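Local coordinates for beta-porphyranase A (Bacteroides plebeius, PDB 4AW7), which hydrolyses the beta-(1->4) linkages between beta-D-galactose and alpha-L-galactose-6-sulfate in the red-algal polysaccharide porphyran, at residues A[292-297]-A[356-361]; A[489-494]-A[576-581]; A[391-396]-A[416-421]; A[36-39]-A[43-46]; A[198-203]-A[252-257]. One frame throughout, in Å; residues are numbered along the deposited sequence.

Overall arrangement
Interactions 1, 4 and 5 each involve the catalytic barrel. Interactions 2 and 3 lie in two separate beta-sandwich regions, their centres about 43 Å apart. Interactions 1 and 4 are neighbours, nearest atoms about 4 Å apart, and Trp-365 meets both Phe-361 and Phe-44. Interactions 2 and 5 touch directly, with Ser-580 CB 3.6 Å from Ala-256 CB, so a sandwich strand rests on a barrel helix. Interactions 1 and 5 lie on opposite sides of the chain's centre, their centres about 28 Å apart. The side chain of Lys-358 is about 8 Å from a bound sulfated galactose, and that of Trp-200 about 12 Å from a bound galactose. Interactions 2, 3 and 4 lie away from the annotated sites.

Interaction 1. Residues A[292-297]-A[356-361]; sequences RSVSSF and NDKKYF
Val-294 and Phe-297 meet Lys-358 and Phe-361 in a buried apolar contact between two helices. Helix 293-305 follows barrel strand 268-276 and precedes strand 311-316 in the chain; helix 359-365 comes after the last barrel strand. The two phenylalanines form a T-shaped pair. The edge of Phe-297 points at the face of Phe-361, with ring centroids 5.3 Å apart and planes at 65°. CB of Phe-297 adds a CH-pi contact, lying 3.9 Å from the centroid of the Phe-361 ring. CG of Phe-361 is anti to the backbone N (chi1 172°), which carries the ring across to Phe-297. Val-294 divides its methyls: CG1 rests 4.0 Å from Phe-361 CB, and CG2 lies 4.1 Å from Lys-358 CA. Val-294 also packs on Leu-426 and Val-428 of strand 421-429, bordering the neighbouring beta-sandwich. Beyond CG, Lys-358 is extended and carries NZ to the carbonyls of Ala-338 and Ser-336. Replacing Phe-361 by alanine would probably open a gap between the helices and leave the Phe-297 edge without a ring face to meet. Such packing, a further helix laid on one of the helices that surround the parallel strands, fits the outer layer of a (beta/alpha)8 barrel.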
# COMPACT_ATOMS: atom_id res chain seq x y z
N ARG A 292 10.85 -15.43 0.17
CA ARG A 292 11.11 -14.60 -1.02
C ARG A 292 10.22 -13.30 -0.96
O ARG A 292 10.63 -12.22 -1.43
CB ARG A 292 10.91 -15.40 -2.32
CG ARG A 292 11.89 -16.57 -2.51
CD ARG A 292 11.61 -17.53 -3.72
NE ARG A 292 12.62 -18.60 -3.78
CZ ARG A 292 12.44 -19.85 -4.21
NH1 ARG A 292 11.24 -20.26 -4.62
NH2 ARG A 292 13.47 -20.71 -4.22
N SER A 293 9.03 -13.40 -0.34
CA SER A 293 8.12 -12.24 -0.15
C SER A 293 8.71 -11.03 0.52
O SER A 293 8.22 -9.91 0.36
CB SER A 293 6.89 -12.71 0.70
OG SER A 293 6.11 -13.61 -0.02
N VAL A 294 9.73 -11.23 1.34
CA VAL A 294 10.32 -10.12 2.08
C VAL A 294 10.85 -9.03 1.15
O VAL A 294 10.73 -7.86 1.45
CB VAL A 294 11.42 -10.60 3.05
CG1 VAL A 294 12.25 -9.44 3.59
CG2 VAL A 294 10.75 -11.39 4.20
N SER A 295 11.41 -9.40 0.01
CA SER A 295 11.89 -8.37 -0.90
C SER A 295 10.71 -7.53 -1.39
O SER A 295 10.83 -6.32 -1.52
CB SER A 295 12.76 -8.90 -2.05
OG SER A 295 12.08 -9.88 -2.72
N SER A 296 9.55 -8.16 -1.63
CA SER A 296 8.34 -7.46 -2.03
C SER A 296 7.88 -6.53 -0.93
O SER A 296 7.45 -5.41 -1.20
CB SER A 296 7.21 -8.43 -2.37
OG SER A 296 7.55 -9.22 -3.47
N PHE A 297 7.91 -6.97 0.33
CA PHE A 297 7.55 -6.07 1.42
C PHE A 297 8.34 -4.77 1.29
O PHE A 297 7.79 -3.66 1.36
CB PHE A 297 7.79 -6.64 2.80
CG PHE A 297 7.05 -7.92 3.14
CD1 PHE A 297 5.85 -8.29 2.56
CD2 PHE A 297 7.57 -8.73 4.12
CE1 PHE A 297 5.23 -9.50 2.89
CE2 PHE A 297 6.94 -9.89 4.46
CZ PHE A 297 5.79 -10.30 3.84
N ASN A 356 10.56 -17.48 12.07
CA ASN A 356 11.30 -17.66 10.82
C ASN A 356 12.01 -16.38 10.35
O ASN A 356 11.91 -15.32 10.99
CB ASN A 356 10.43 -18.33 9.76
CG ASN A 356 9.28 -17.47 9.29
OD1 ASN A 356 9.42 -16.24 9.14
ND2 ASN A 356 8.14 -18.11 8.97
N ASP A 357 12.73 -16.47 9.24
CA ASP A 357 13.59 -15.38 8.80
C ASP A 357 12.82 -14.17 8.29
O ASP A 357 13.46 -13.14 8.03
CB ASP A 357 14.63 -15.84 7.75
CG ASP A 357 15.78 -16.60 8.34
OD1 ASP A 357 15.85 -16.78 9.59
OD2 ASP A 357 16.67 -16.96 7.54
N LYS A 358 11.49 -14.25 8.17
CA LYS A 358 10.71 -13.04 7.92
C LYS A 358 10.91 -12.00 9.02
O LYS A 358 10.71 -10.80 8.79
CB LYS A 358 9.25 -13.35 7.71
CG LYS A 358 8.97 -14.30 6.57
CD LYS A 358 7.51 -14.73 6.59
CE LYS A 358 7.23 -15.88 5.67
NZ LYS A 358 5.79 -16.21 5.68
N LYS A 359 11.35 -12.43 10.20
CA LYS A 359 11.69 -11.50 11.26
C LYS A 359 12.65 -10.42 10.80
O LYS A 359 12.62 -9.31 11.34
CB LYS A 359 12.29 -12.25 12.47
CG LYS A 359 13.71 -12.79 12.23
CD LYS A 359 14.17 -13.80 13.29
CE LYS A 359 15.61 -14.19 13.04
NZ LYS A 359 16.07 -15.30 13.95
N TYR A 360 13.53 -10.73 9.84
CA TYR A 360 14.55 -9.77 9.43
C TYR A 360 13.96 -8.55 8.73
O TYR A 360 14.58 -7.50 8.76
CB TYR A 360 15.63 -10.41 8.56
CG TYR A 360 16.51 -11.38 9.33
CD1 TYR A 360 17.25 -10.93 10.42
CD2 TYR A 360 16.66 -12.70 8.94
CE1 TYR A 360 18.08 -11.79 11.15
CE2 TYR A 360 17.50 -13.58 9.66
CZ TYR A 360 18.17 -13.10 10.77
OH TYR A 360 18.98 -13.98 11.46
N PHE A 361 12.77 -8.66 8.14
CA PHE A 361 12.12 -7.46 7.63
C PHE A 361 11.90 -6.46 8.74
O PHE A 361 12.17 -5.27 8.61
CB PHE A 361 10.77 -7.82 6.97
CG PHE A 361 9.96 -6.61 6.60
CD1 PHE A 361 10.32 -5.78 5.55
CD2 PHE A 361 8.82 -6.31 7.30
CE1 PHE A 361 9.58 -4.66 5.25
CE2 PHE A 361 8.06 -5.17 7.02
CZ PHE A 361 8.44 -4.35 5.96

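Interaction 2. Residues A[489-494]-A[576-581]; sequences SSLSFP and GHVSSM
Met-581 lies across the face of the Phe-493 ring, and the two side chains cross at about a right angle. CG of Met-581 sits over the ring centre, 3.4 Å from the centroid and 6° off the normal, a close CH-pi contact. The methionine then bends at chi2 (-79°) and again at chi3, which keeps SD over the ring face and brings CE above its rim. SD is 4.5 Å from the Phe-493 centroid, a Met-aromatic contact, and CE reaches 3.7 Å from Phe-493 CD1. Val-578 approaches the same ring obliquely, its CG1 3.7 Å from Phe-493 CZ. The other methyl of Val-578 serves Leu-491. These two meet tip to tip, Val-578 CG2 being 3.8 Å from Leu-491 CD1. Ser-579 and Ser-580 together sit opposite one residue, Ser-510, of strand 503-514: a classic beta bulge. The bulge lets Val-578 and Met-581, three residues apart, point to the same side. Val-567 and Leu-507 add further apolar cover to Met-581. Strand 491-498 belongs to a four-stranded antiparallel sheet and strand 577-589 to a five-stranded one. The short strand axes pass 9.1 Å apart at -30°, the face-to-face packing of two sheets in a beta-sandwich, here in the C-terminal region.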
# COMPACT_ATOMS: atom_id res chain seq x y z
N SER A 489 -2.62 13.37 -31.46
CA SER A 489 -3.70 14.16 -30.95
C SER A 489 -3.43 14.56 -29.48
O SER A 489 -3.44 13.72 -28.57
CB SER A 489 -4.99 13.39 -31.01
OG SER A 489 -6.06 14.22 -30.62
N SER A 490 -3.16 15.83 -29.25
CA SER A 490 -2.83 16.32 -27.92
C SER A 490 -3.97 16.11 -26.93
O SER A 490 -5.16 16.24 -27.25
CB SER A 490 -2.47 17.81 -28.02
OG SER A 490 -1.78 18.24 -26.85
N LEU A 491 -3.58 15.72 -25.70
CA LEU A 491 -4.47 15.60 -24.58
C LEU A 491 -4.13 16.66 -23.55
O LEU A 491 -2.96 16.81 -23.17
CB LEU A 491 -4.34 14.20 -23.95
CG LEU A 491 -4.87 13.05 -24.80
CD1 LEU A 491 -4.60 11.72 -24.14
CD2 LEU A 491 -6.39 13.16 -24.98
N SER A 492 -5.16 17.35 -23.09
CA SER A 492 -5.00 18.47 -22.17
C SER A 492 -5.49 18.10 -20.77
O SER A 492 -6.61 17.63 -20.59
CB SER A 492 -5.81 19.64 -22.70
OG SER A 492 -5.95 20.67 -21.75
N PHE A 493 -4.64 18.34 -19.77
CA PHE A 493 -4.96 18.07 -18.37
C PHE A 493 -4.85 19.34 -17.55
O PHE A 493 -3.71 19.80 -17.31
CB PHE A 493 -4.04 16.95 -17.81
CG PHE A 493 -4.30 15.62 -18.47
CD1 PHE A 493 -3.65 15.28 -19.63
CD2 PHE A 493 -5.22 14.74 -17.94
CE1 PHE A 493 -3.89 14.06 -20.27
CE2 PHE A 493 -5.48 13.54 -18.55
CZ PHE A 493 -4.81 13.20 -19.72
N PRO A 494 -6.00 19.86 -17.10
CA PRO A 494 -5.96 21.08 -16.29
C PRO A 494 -5.81 20.76 -14.82
O PRO A 494 -6.31 19.73 -14.34
CB PRO A 494 -7.33 21.72 -16.57
CG PRO A 494 -8.22 20.58 -16.89
CD PRO A 494 -7.38 19.52 -17.51
N GLY A 576 -4.60 2.62 -26.29
CA GLY A 576 -4.40 2.73 -24.84
C GLY A 576 -5.00 4.01 -24.29
O GLY A 576 -5.74 4.74 -24.96
N HIS A 577 -4.73 4.25 -23.01
CA HIS A 577 -5.27 5.38 -22.30
C HIS A 577 -4.23 6.01 -21.41
O HIS A 577 -3.33 5.33 -20.89
CB HIS A 577 -6.42 4.96 -21.38
CG HIS A 577 -7.68 4.56 -22.08
ND1 HIS A 577 -7.84 3.33 -22.67
CD2 HIS A 577 -8.87 5.20 -22.18
CE1 HIS A 577 -9.05 3.27 -23.21
NE2 HIS A 577 -9.71 4.38 -22.90
N VAL A 578 -4.42 7.31 -21.21
CA VAL A 578 -3.79 7.98 -20.06
C VAL A 578 -4.78 7.79 -18.91
O VAL A 578 -5.89 8.31 -18.92
CB VAL A 578 -3.55 9.47 -20.32
CG1 VAL A 578 -2.92 10.10 -19.08
CG2 VAL A 578 -2.67 9.68 -21.54
N SER A 579 -4.40 7.01 -17.89
CA SER A 579 -5.32 6.71 -16.78
C SER A 579 -5.42 7.85 -15.77
O SER A 579 -6.51 8.19 -15.36
CB SER A 579 -4.92 5.39 -16.12
OG SER A 579 -3.57 5.43 -15.70
N SER A 580 -4.27 8.43 -15.43
CA SER A 580 -4.27 9.56 -14.48
C SER A 580 -3.06 10.43 -14.74
O SER A 580 -2.00 9.98 -15.19
CB SER A 580 -4.31 9.08 -13.02
OG SER A 580 -3.19 8.27 -12.67
N MET A 581 -3.25 11.71 -14.37
CA MET A 581 -2.21 12.75 -14.44
C MET A 581 -2.27 13.51 -13.14
O MET A 581 -3.28 14.11 -12.81
CB MET A 581 -2.47 13.67 -15.64
CG MET A 581 -2.33 12.98 -16.99
SD MET A 581 -0.63 12.78 -17.52
CE MET A 581 -0.35 14.40 -18.23

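Interaction 3. Residues A[391-396]-A[416-421]; sequences GRLYIA and KDVSNV
The guanidinium of Arg-392 is the flat group of this contact, and the carbonyl O of Asn-420 lies obliquely to it, 4.4 Å from NH1. A water links the two. It donates to Asn-420 O at 2.6 Å and accepts a weak bond from Arg-392 NH1 at 3.4 Å. The setting is the first beta-sandwich domain. Strands 392-399 and 418-419 both pair antiparallel with strand 454-462, which runs between them. The CB of Arg-392 points away from segment 416-421, but the side chain folds back through chi1, chi2 (-69°) and chi3 (-95°). NH1 makes its salt bridge with OD1 of Asp-461 on the middle strand. OD2 of that carboxylate accepts from Asn-420 ND2, so one aspartate ties both sides of the contact. The chain turns a corner at Asn-420, where phi is positive (51°), and continues into strand 421-429. Beside this polar group lies a small apolar touch. Leu-393 and Val-418 cross at about a right angle, and Val-418 also packs on Ala-460 of the middle strand. Leu-393 CD2 comes to 4.1 Å from Val-418 CG2.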
# COMPACT_ATOMS: atom_id res chain seq x y z
N GLY A 391 18.34 12.96 18.06
CA GLY A 391 19.74 12.77 17.70
C GLY A 391 20.07 11.54 16.88
O GLY A 391 21.23 11.16 16.80
N ARG A 392 19.06 10.91 16.26
CA ARG A 392 19.30 9.76 15.41
C ARG A 392 18.76 10.05 14.00
O ARG A 392 17.68 10.64 13.84
CB ARG A 392 18.61 8.55 15.98
CG ARG A 392 19.17 8.09 17.31
CD ARG A 392 20.57 7.50 17.16
NE ARG A 392 20.51 6.06 17.02
CZ ARG A 392 21.54 5.26 16.77
NH1 ARG A 392 22.75 5.76 16.55
NH2 ARG A 392 21.34 3.95 16.70
N LEU A 393 19.52 9.67 13.00
CA LEU A 393 19.19 9.78 11.58
C LEU A 393 19.13 8.38 10.97
O LEU A 393 20.01 7.56 11.19
CB LEU A 393 20.26 10.60 10.88
CG LEU A 393 20.07 10.88 9.39
CD1 LEU A 393 18.81 11.72 9.10
CD2 LEU A 393 21.36 11.58 8.83
N TYR A 394 18.06 8.14 10.20
CA TYR A 394 17.83 6.89 9.48
C TYR A 394 17.75 7.19 8.01
O TYR A 394 16.98 8.07 7.62
CB TYR A 394 16.53 6.20 9.94
CG TYR A 394 16.47 5.99 11.42
CD1 TYR A 394 17.03 4.86 11.99
CD2 TYR A 394 15.84 6.91 12.26
CE1 TYR A 394 17.01 4.66 13.34
CE2 TYR A 394 15.80 6.69 13.65
CZ TYR A 394 16.43 5.58 14.17
OH TYR A 394 16.41 5.40 15.56
N ILE A 395 18.52 6.48 7.19
CA ILE A 395 18.52 6.67 5.71
C ILE A 395 18.33 5.30 5.10
O ILE A 395 19.07 4.38 5.43
CB ILE A 395 19.82 7.30 5.19
CG1 ILE A 395 20.03 8.70 5.79
CG2 ILE A 395 19.80 7.35 3.68
CD1 ILE A 395 21.49 9.22 5.60
N ALA A 396 17.29 5.14 4.26
CA ALA A 396 16.96 3.85 3.67
C ALA A 396 16.99 3.91 2.17
O ALA A 396 16.55 4.90 1.59
CB ALA A 396 15.58 3.34 4.16
N LYS A 416 28.95 16.61 8.33
CA LYS A 416 29.76 17.08 9.47
C LYS A 416 29.16 16.75 10.84
O LYS A 416 29.90 16.54 11.82
CB LYS A 416 30.02 18.60 9.34
CG LYS A 416 28.87 19.50 9.78
CD LYS A 416 29.12 20.97 9.43
CE LYS A 416 27.96 21.84 9.87
NZ LYS A 416 27.76 21.84 11.35
N ASP A 417 27.82 16.71 10.92
CA ASP A 417 27.09 16.52 12.17
C ASP A 417 26.75 15.06 12.46
O ASP A 417 26.07 14.78 13.45
CB ASP A 417 25.78 17.33 12.10
CG ASP A 417 26.02 18.76 11.72
OD1 ASP A 417 26.68 19.47 12.52
OD2 ASP A 417 25.58 19.18 10.63
N VAL A 418 27.19 14.15 11.60
CA VAL A 418 26.78 12.74 11.65
C VAL A 418 27.97 11.88 12.10
O VAL A 418 29.11 12.14 11.72
CB VAL A 418 26.24 12.33 10.27
CG1 VAL A 418 25.88 10.82 10.23
CG2 VAL A 418 25.01 13.18 9.98
N SER A 419 27.68 10.89 12.93
CA SER A 419 28.71 10.00 13.49
C SER A 419 28.11 8.65 13.85
O SER A 419 26.90 8.48 13.79
CB SER A 419 29.32 10.63 14.75
OG SER A 419 28.37 10.74 15.81
N ASN A 420 28.95 7.70 14.26
CA ASN A 420 28.49 6.40 14.74
C ASN A 420 27.51 5.72 13.76
O ASN A 420 26.39 5.32 14.10
CB ASN A 420 27.90 6.51 16.12
CG ASN A 420 28.91 7.03 17.09
OD1 ASN A 420 30.10 6.69 16.99
ND2 ASN A 420 28.48 7.89 18.00
N VAL A 421 27.95 5.61 12.53
CA VAL A 421 27.15 5.03 11.46
C VAL A 421 27.15 3.51 11.54
O VAL A 421 28.20 2.85 11.64
CB VAL A 421 27.66 5.49 10.08
CG1 VAL A 421 26.79 4.92 8.96
CG2 VAL A 421 27.71 7.04 9.98
O HOH W 1 24.50 3.66 14.55

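Interaction 4. Residues A[36-39]-A[43-46]; sequences SELD and YFNI
A short loop kinks the chain between Asp-39 and Tyr-43, whose CA atoms are 7.5 Å apart; it then runs on in much the same direction. An inverse gamma turn centred on Phe-44 follows, with a weak bond from Asn-45 N to Tyr-43 O. The carbonyl of Asp-39 comes obliquely to the Tyr-43 ring, its O 3.3 Å from CD2. Leu-38 comes to the same rim from the other side of the ring plane, also obliquely, with CD1 4.0 Å from Tyr-43 CE2. Its other methyl, CD2, meets the edge of Phe-44, 4.3 Å from CE2. CG of Leu-38 is anti to the backbone N (chi1 -178°), and chi2 then spreads the methyls, one to each ring. The segments belong to the link between strand 29-32 and the short, weakly bonded strand at about 45-46, which opens the (beta/alpha)8 barrel. The Tyr-43 side chain packs against helix 293-305 (Leu-301, Met-305) and strand 311-316 (Leu-311), and its OH is hydrogen-bonded to Leu-304 O. CB of Tyr-43 lies over the centre of the Phe-44 ring, 4.1 Å above its plane, and that ring is stacked with Trp-365. Asp-39 OD1 bonds to Ser-41 OG, and its backbone N to Gln-308 OE1.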
# COMPACT_ATOMS: atom_id res chain seq x y z
N SER A 36 4.79 15.11 8.83
CA SER A 36 6.22 14.80 8.67
C SER A 36 6.63 13.49 9.34
O SER A 36 7.37 12.69 8.78
CB SER A 36 7.11 15.94 9.17
OG SER A 36 8.48 15.63 9.08
N GLU A 37 6.19 13.31 10.59
CA GLU A 37 6.56 12.12 11.36
C GLU A 37 6.18 10.85 10.65
O GLU A 37 5.05 10.71 10.19
CB GLU A 37 5.87 12.16 12.72
CG GLU A 37 6.31 13.21 13.71
CD GLU A 37 7.55 12.86 14.51
OE1 GLU A 37 8.11 11.77 14.36
OE2 GLU A 37 7.96 13.72 15.33
N LEU A 38 7.08 9.88 10.66
CA LEU A 38 6.74 8.53 10.24
C LEU A 38 5.75 7.91 11.21
O LEU A 38 5.97 7.92 12.44
CB LEU A 38 8.00 7.66 10.19
CG LEU A 38 7.80 6.22 9.72
CD1 LEU A 38 7.25 6.15 8.28
CD2 LEU A 38 9.11 5.47 9.80
N ASP A 39 4.66 7.39 10.70
CA ASP A 39 3.68 6.68 11.50
C ASP A 39 3.97 5.19 11.34
O ASP A 39 3.54 4.55 10.38
CB ASP A 39 2.24 7.03 11.09
CG ASP A 39 1.22 6.45 12.01
OD1 ASP A 39 1.56 5.46 12.69
OD2 ASP A 39 0.08 6.99 12.04
N TYR A 43 2.59 0.95 8.77
CA TYR A 43 3.50 0.12 7.97
C TYR A 43 3.96 -1.16 8.62
O TYR A 43 3.91 -2.23 8.01
CB TYR A 43 4.74 0.95 7.53
CG TYR A 43 4.35 2.19 6.80
CD1 TYR A 43 3.81 2.11 5.50
CD2 TYR A 43 4.40 3.43 7.38
CE1 TYR A 43 3.36 3.24 4.85
CE2 TYR A 43 3.96 4.57 6.74
CZ TYR A 43 3.44 4.47 5.45
OH TYR A 43 2.95 5.62 4.85
N PHE A 44 4.50 -1.05 9.84
CA PHE A 44 5.18 -2.17 10.48
C PHE A 44 4.21 -2.98 11.30
O PHE A 44 4.11 -2.81 12.53
CB PHE A 44 6.41 -1.66 11.26
CG PHE A 44 7.34 -0.87 10.40
CD1 PHE A 44 7.92 -1.46 9.27
CD2 PHE A 44 7.55 0.49 10.60
CE1 PHE A 44 8.71 -0.71 8.41
CE2 PHE A 44 8.35 1.20 9.74
CZ PHE A 44 8.92 0.59 8.66
N ASN A 45 3.45 -3.78 10.59
CA ASN A 45 2.34 -4.58 11.09
C ASN A 45 2.53 -6.01 10.61
O ASN A 45 3.24 -6.27 9.64
CB ASN A 45 1.01 -4.03 10.57
CG ASN A 45 0.77 -2.60 11.02
OD1 ASN A 45 0.91 -2.30 12.21
ND2 ASN A 45 0.42 -1.69 10.10
N ILE A 46 1.82 -6.92 11.26
CA ILE A 46 1.64 -8.28 10.76
C ILE A 46 0.14 -8.51 10.49
O ILE A 46 -0.73 -7.84 11.04
CB ILE A 46 2.21 -9.39 11.69
CG1 ILE A 46 1.67 -9.28 13.13
CG2 ILE A 46 3.69 -9.37 11.64
CD1 ILE A 46 2.00 -10.46 14.06

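Interaction 5. Residues A[198-203]-A[252-257]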
# COMPACT_ATOMS: atom_id res chain seq x y z
N PRO A 198 -5.97 -5.98 -9.16
CA PRO A 198 -6.22 -4.58 -9.51
C PRO A 198 -5.77 -4.27 -10.95
O PRO A 198 -4.98 -3.34 -11.21
CB PRO A 198 -5.41 -3.84 -8.47
CG PRO A 198 -4.25 -4.72 -8.21
CD PRO A 198 -4.84 -6.11 -8.21
N ALA A 199 -6.27 -5.07 -11.88
CA ALA A 199 -5.93 -5.00 -13.31
C ALA A 199 -6.80 -3.99 -14.01
O ALA A 199 -7.59 -4.32 -14.92
CB ALA A 199 -6.00 -6.40 -13.95
N TRP A 200 -6.73 -2.73 -13.58
CA TRP A 200 -7.59 -1.67 -14.09
C TRP A 200 -7.64 -1.65 -15.60
O TRP A 200 -8.72 -1.41 -16.22
CB TRP A 200 -7.16 -0.31 -13.57
CG TRP A 200 -7.05 -0.15 -12.07
CD1 TRP A 200 -6.30 0.82 -11.46
CD2 TRP A 200 -7.74 -0.85 -10.99
NE1 TRP A 200 -6.45 0.75 -10.11
CE2 TRP A 200 -7.33 -0.25 -9.79
CE3 TRP A 200 -8.63 -1.93 -10.92
CZ2 TRP A 200 -7.76 -0.72 -8.54
CZ3 TRP A 200 -9.05 -2.37 -9.68
CH2 TRP A 200 -8.61 -1.78 -8.51
N GLU A 201 -6.49 -1.85 -16.22
CA GLU A 201 -6.31 -1.81 -17.66
C GLU A 201 -6.99 -2.93 -18.43
O GLU A 201 -7.11 -2.80 -19.66
CB GLU A 201 -4.81 -1.84 -17.99
CG GLU A 201 -4.05 -3.17 -17.80
CD GLU A 201 -3.71 -3.57 -16.36
OE1 GLU A 201 -4.04 -2.86 -15.40
OE2 GLU A 201 -3.05 -4.60 -16.19
N ASP A 202 -7.36 -4.05 -17.81
CA ASP A 202 -7.91 -5.18 -18.56
C ASP A 202 -9.12 -4.76 -19.39
O ASP A 202 -9.95 -3.95 -18.99
CB ASP A 202 -8.28 -6.35 -17.66
CG ASP A 202 -7.18 -7.34 -17.42
OD1 ASP A 202 -6.06 -7.16 -17.92
OD2 ASP A 202 -7.43 -8.32 -16.67
N GLY A 203 -9.21 -5.34 -20.58
CA GLY A 203 -10.34 -5.09 -21.44
C GLY A 203 -10.43 -3.65 -21.89
O GLY A 203 -11.50 -3.05 -21.93
N ASP A 252 -2.60 5.48 -7.90
CA ASP A 252 -2.90 6.79 -8.47
C ASP A 252 -4.27 6.83 -9.13
O ASP A 252 -4.94 7.85 -9.06
CB ASP A 252 -1.84 7.21 -9.49
CG ASP A 252 -0.59 7.81 -8.89
OD1 ASP A 252 -0.35 7.67 -7.67
OD2 ASP A 252 0.18 8.47 -9.65
N MET A 253 -4.71 5.74 -9.77
CA MET A 253 -6.01 5.79 -10.44
C MET A 253 -7.15 5.94 -9.46
O MET A 253 -8.13 6.65 -9.70
CB MET A 253 -6.24 4.61 -11.34
CG MET A 253 -7.33 4.84 -12.37
SD MET A 253 -7.29 3.57 -13.67
CE MET A 253 -8.47 4.30 -14.84
N VAL A 254 -7.04 5.20 -8.35
CA VAL A 254 -8.06 5.30 -7.27
C VAL A 254 -8.13 6.75 -6.76
O VAL A 254 -9.21 7.31 -6.62
CB VAL A 254 -7.80 4.28 -6.15
CG1 VAL A 254 -8.75 4.48 -4.99
CG2 VAL A 254 -7.87 2.87 -6.69
N GLU A 255 -6.97 7.34 -6.47
CA GLU A 255 -6.94 8.72 -5.99
C GLU A 255 -7.52 9.69 -7.03
O GLU A 255 -8.30 10.59 -6.70
CB GLU A 255 -5.50 9.13 -5.66
CG GLU A 255 -4.90 8.41 -4.48
CD GLU A 255 -3.44 8.81 -4.18
OE1 GLU A 255 -2.94 9.78 -4.80
OE2 GLU A 255 -2.77 8.23 -3.28
N ALA A 256 -7.08 9.53 -8.28
CA ALA A 256 -7.49 10.44 -9.34
C ALA A 256 -8.99 10.40 -9.56
O ALA A 256 -9.62 11.47 -9.71
CB ALA A 256 -6.74 10.07 -10.62
N TYR A 257 -9.61 9.22 -9.53
CA TYR A 257 -11.06 9.16 -9.70
C TYR A 257 -11.80 9.64 -8.46
O TYR A 257 -12.82 10.32 -8.58
CB TYR A 257 -11.51 7.78 -10.13
CG TYR A 257 -12.96 7.74 -10.53
CD1 TYR A 257 -13.42 8.51 -11.58
CD2 TYR A 257 -13.87 6.96 -9.83
CE1 TYR A 257 -14.75 8.51 -11.93
CE2 TYR A 257 -15.22 6.93 -10.17
CZ TYR A 257 -15.66 7.73 -11.21
OH TYR A 257 -17.01 7.72 -11.59
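Trp-200 packs its indole against Met-253 and Val-254 of helix 245-262. The sulfur of Met-253 is 3.7 Å from Trp-200 CD1. It lies 4.5 Å from the centroid of the five-membered ring, 54° off the normal, an oblique Met-aromatic contact. Met-253 CB is nearly as close, 3.8 Å from the same CD1. The extended methionine and the indole run past each other in opposite directions. At the six-membered ring, Val-254 CG2 touches CZ2 at 4.0 Å. The next shell fixes the indole. NE1 is hydrogen-bonded to Val-250 O on the same helix, and Trp-208 meets the indole edge-to-face. Pro-198 O lies 3.7 Å above one face, toward the rim. A type I turn from Ala-199 to Asp-202 presents the tryptophan, closed by Asp-202 N to Ala-199 O at 2.9 Å. A leucine in place of Trp-200 would probably leave Val-250 O without its NE1 donor and take the aromatic partner from the Met-253 sulfur. Farther out, a potassium ion lies about 5 Å from the Trp-200 side chain, and Tyr-193 and Tyr-207 belong to its site. The loop after strand 189-195 is held on helix 245-262, one of the helices around the (beta/alpha)8 barrel, which also packs on strand 577-589 of the C-terminal sandwich.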